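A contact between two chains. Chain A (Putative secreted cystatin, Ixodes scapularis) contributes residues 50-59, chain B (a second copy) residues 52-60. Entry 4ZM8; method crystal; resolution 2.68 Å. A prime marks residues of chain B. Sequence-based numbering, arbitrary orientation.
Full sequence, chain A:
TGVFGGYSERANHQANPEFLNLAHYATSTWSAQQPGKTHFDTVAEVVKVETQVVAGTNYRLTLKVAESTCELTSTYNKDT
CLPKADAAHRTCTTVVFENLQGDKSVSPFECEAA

Chain A (50-59) ETQVVAGTNY
Chain B 52-60: QVVAGTNYR

Two copies of the same β-strand pair antiparallel across a near-twofold centred on Ala55 and Ala55′, joining the chains through a backbone ladder reinforced by side chains on one face. The strand directions differ by 158°, and residues summing to 110 face each other, from Glu50–Arg60′ to Asn58–Gln52′. Backbones are extended, phi/psi being -111/118 at Val54 and -115/109 at Val54′, whereas Gly56 (-177/-171) and Gly56′ (165/-153) are almost fully stretched.

Around the centre, Val54 N donates to Gly56′ O (3.0 Å) and Gly56′ N to Val54 O (3.0 Å); the counterparts, Gly56 N to Val54′ O and Val54′ N to Gly56 O, are both 2.9 Å. Asn58′ N reaches Gln52 O at 2.7 Å, and Asn58 N reaches Gln52′ O at 2.6 Å.

The side chains repeat this pairing: Asn58′ ND2 donates to Gln52 OE1 (3.2 Å) and Asn58 ND2 to Gln52′ OE1 (3.1 Å), with both glutamines t at chi1 and chi2. Between these amide pairs, Val54 CG1 meets Val54′ CG1 at 3.9 Å, both valines t. At one end, Glu50 (chi1 m, chi2 t) forms a two-pronged salt bridge with Arg60′ (t, t, p): OE1 accepts from Arg60′ NE and OE2 from Arg60′ NH2, each at 2.7 Å. On the other face, Thr51 CG2 packs obliquely against Tyr59′ CD2 (3.6 Å).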

# COMPACT_ATOMS: atom_id res chain seq x y z
N GLU A 50 12.73 -6.41 11.12
CA GLU A 50 13.26 -5.33 10.29
C GLU A 50 12.23 -4.22 10.20
O GLU A 50 11.09 -4.47 9.82
CB GLU A 50 13.60 -5.82 8.88
CG GLU A 50 14.48 -7.05 8.84
CD GLU A 50 14.36 -7.76 7.52
OE1 GLU A 50 13.38 -8.50 7.33
OE2 GLU A 50 15.25 -7.57 6.66
N THR A 51 12.62 -2.99 10.54
CA THR A 51 11.71 -1.86 10.43
C THR A 51 12.08 -0.99 9.24
O THR A 51 13.11 -1.19 8.60
CB THR A 51 11.69 -0.99 11.68
OG1 THR A 51 13.00 -0.47 11.91
CG2 THR A 51 11.27 -1.80 12.88
N GLN A 52 11.23 -0.01 8.96
CA GLN A 52 11.33 0.80 7.76
C GLN A 52 10.40 2.00 7.84
O GLN A 52 9.19 1.85 7.77
CB GLN A 52 10.97 -0.04 6.53
CG GLN A 52 10.88 0.75 5.25
CD GLN A 52 10.42 -0.09 4.07
OE1 GLN A 52 9.23 -0.41 3.95
NE2 GLN A 52 11.36 -0.45 3.20
N VAL A 53 10.98 3.18 7.99
CA VAL A 53 10.20 4.41 8.07
C VAL A 53 9.48 4.68 6.74
O VAL A 53 10.06 4.56 5.66
CB VAL A 53 11.09 5.62 8.46
CG1 VAL A 53 10.27 6.89 8.56
CG2 VAL A 53 11.77 5.34 9.79
N VAL A 54 8.20 5.02 6.84
CA VAL A 54 7.42 5.42 5.67
C VAL A 54 7.06 6.89 5.74
O VAL A 54 6.37 7.32 6.66
CB VAL A 54 6.11 4.63 5.54
CG1 VAL A 54 5.30 5.17 4.38
CG2 VAL A 54 6.38 3.14 5.37
N ALA A 55 7.53 7.65 4.76
CA ALA A 55 7.17 9.05 4.65
C ALA A 55 6.81 9.40 3.22
O ALA A 55 7.56 9.11 2.27
CB ALA A 55 8.30 9.93 5.12
N GLY A 56 5.64 10.01 3.07
CA GLY A 56 5.21 10.52 1.78
C GLY A 56 3.89 11.25 1.84
O GLY A 56 3.37 11.52 2.92
N THR A 57 3.35 11.56 0.66
CA THR A 57 2.08 12.23 0.52
C THR A 57 1.26 11.49 -0.51
O THR A 57 1.76 11.14 -1.57
CB THR A 57 2.26 13.70 0.07
OG1 THR A 57 3.07 14.39 1.04
CG2 THR A 57 0.91 14.40 -0.11
N ASN A 58 -0.00 11.23 -0.20
CA ASN A 58 -0.90 10.66 -1.19
C ASN A 58 -1.65 11.77 -1.93
O ASN A 58 -2.24 12.64 -1.31
CB ASN A 58 -1.89 9.70 -0.54
CG ASN A 58 -1.46 8.26 -0.66
OD1 ASN A 58 -0.64 7.93 -1.51
ND2 ASN A 58 -2.01 7.40 0.17
N TYR A 59 -1.59 11.75 -3.26
CA TYR A 59 -2.36 12.71 -4.05
C TYR A 59 -3.51 12.00 -4.76
O TYR A 59 -3.28 11.26 -5.71
CB TYR A 59 -1.47 13.41 -5.07
CG TYR A 59 -0.30 14.16 -4.46
CD1 TYR A 59 0.84 13.49 -4.05
CD2 TYR A 59 -0.35 15.53 -4.30
CE1 TYR A 59 1.91 14.17 -3.50
CE2 TYR A 59 0.72 16.22 -3.75
CZ TYR A 59 1.84 15.53 -3.35
OH TYR A 59 2.89 16.22 -2.80
N GLN B 52 -2.96 13.67 1.39
CA GLN B 52 -3.04 12.90 2.62
C GLN B 52 -1.63 12.47 2.98
O GLN B 52 -0.95 11.79 2.19
CB GLN B 52 -3.92 11.67 2.45
CG GLN B 52 -3.79 10.67 3.58
CD GLN B 52 -4.30 9.30 3.18
OE1 GLN B 52 -3.58 8.51 2.57
NE2 GLN B 52 -5.55 9.03 3.50
N VAL B 53 -1.15 12.88 4.14
CA VAL B 53 0.19 12.51 4.55
C VAL B 53 0.19 11.04 4.95
O VAL B 53 -0.70 10.59 5.68
CB VAL B 53 0.69 13.35 5.72
CG1 VAL B 53 2.06 12.85 6.19
CG2 VAL B 53 0.74 14.82 5.34
N VAL B 54 1.17 10.30 4.46
CA VAL B 54 1.35 8.92 4.85
C VAL B 54 2.66 8.80 5.60
O VAL B 54 3.73 8.95 5.01
CB VAL B 54 1.34 7.97 3.65
CG1 VAL B 54 1.68 6.56 4.10
CG2 VAL B 54 -0.02 7.98 2.97
N ALA B 55 2.57 8.58 6.91
CA ALA B 55 3.75 8.52 7.75
C ALA B 55 3.57 7.44 8.79
O ALA B 55 2.48 7.26 9.32
CB ALA B 55 4.02 9.85 8.41
N GLY B 56 4.65 6.74 9.09
CA GLY B 56 4.60 5.66 10.04
C GLY B 56 5.85 4.83 9.90
O GLY B 56 6.90 5.33 9.47
N THR B 57 5.73 3.56 10.26
CA THR B 57 6.85 2.64 10.19
C THR B 57 6.41 1.21 9.88
O THR B 57 5.41 0.73 10.39
CB THR B 57 7.68 2.66 11.49
OG1 THR B 57 8.35 1.40 11.65
CG2 THR B 57 6.82 2.98 12.70
N ASN B 58 7.17 0.56 9.00
CA ASN B 58 6.85 -0.77 8.52
C ASN B 58 7.60 -1.84 9.28
O ASN B 58 8.82 -1.79 9.37
CB ASN B 58 7.18 -0.90 7.04
CG ASN B 58 5.97 -0.68 6.16
OD1 ASN B 58 4.85 -0.95 6.57
ND2 ASN B 58 6.19 -0.19 4.95
N TYR B 59 6.88 -2.81 9.84
CA TYR B 59 7.52 -3.85 10.62
C TYR B 59 7.51 -5.18 9.88
O TYR B 59 6.49 -5.86 9.84
CB TYR B 59 6.82 -4.01 11.97
CG TYR B 59 6.90 -2.79 12.85
CD1 TYR B 59 5.94 -1.80 12.77
CD2 TYR B 59 7.93 -2.63 13.76
CE1 TYR B 59 6.01 -0.67 13.58
CE2 TYR B 59 8.01 -1.50 14.57
CZ TYR B 59 7.04 -0.52 14.47
OH TYR B 59 7.11 0.60 15.28
N ARG B 60 8.64 -5.54 9.29
CA ARG B 60 8.75 -6.86 8.68
C ARG B 60 9.18 -7.89 9.73
O ARG B 60 10.28 -7.81 10.28
CB ARG B 60 9.72 -6.87 7.52
CG ARG B 60 9.68 -8.15 6.75
CD ARG B 60 10.25 -7.96 5.38
NE ARG B 60 11.68 -7.69 5.42
CZ ARG B 60 12.37 -7.20 4.40
NH1 ARG B 60 11.76 -6.90 3.26
NH2 ARG B 60 13.68 -6.99 4.51
O HOH W 1 12.11 -10.10 9.68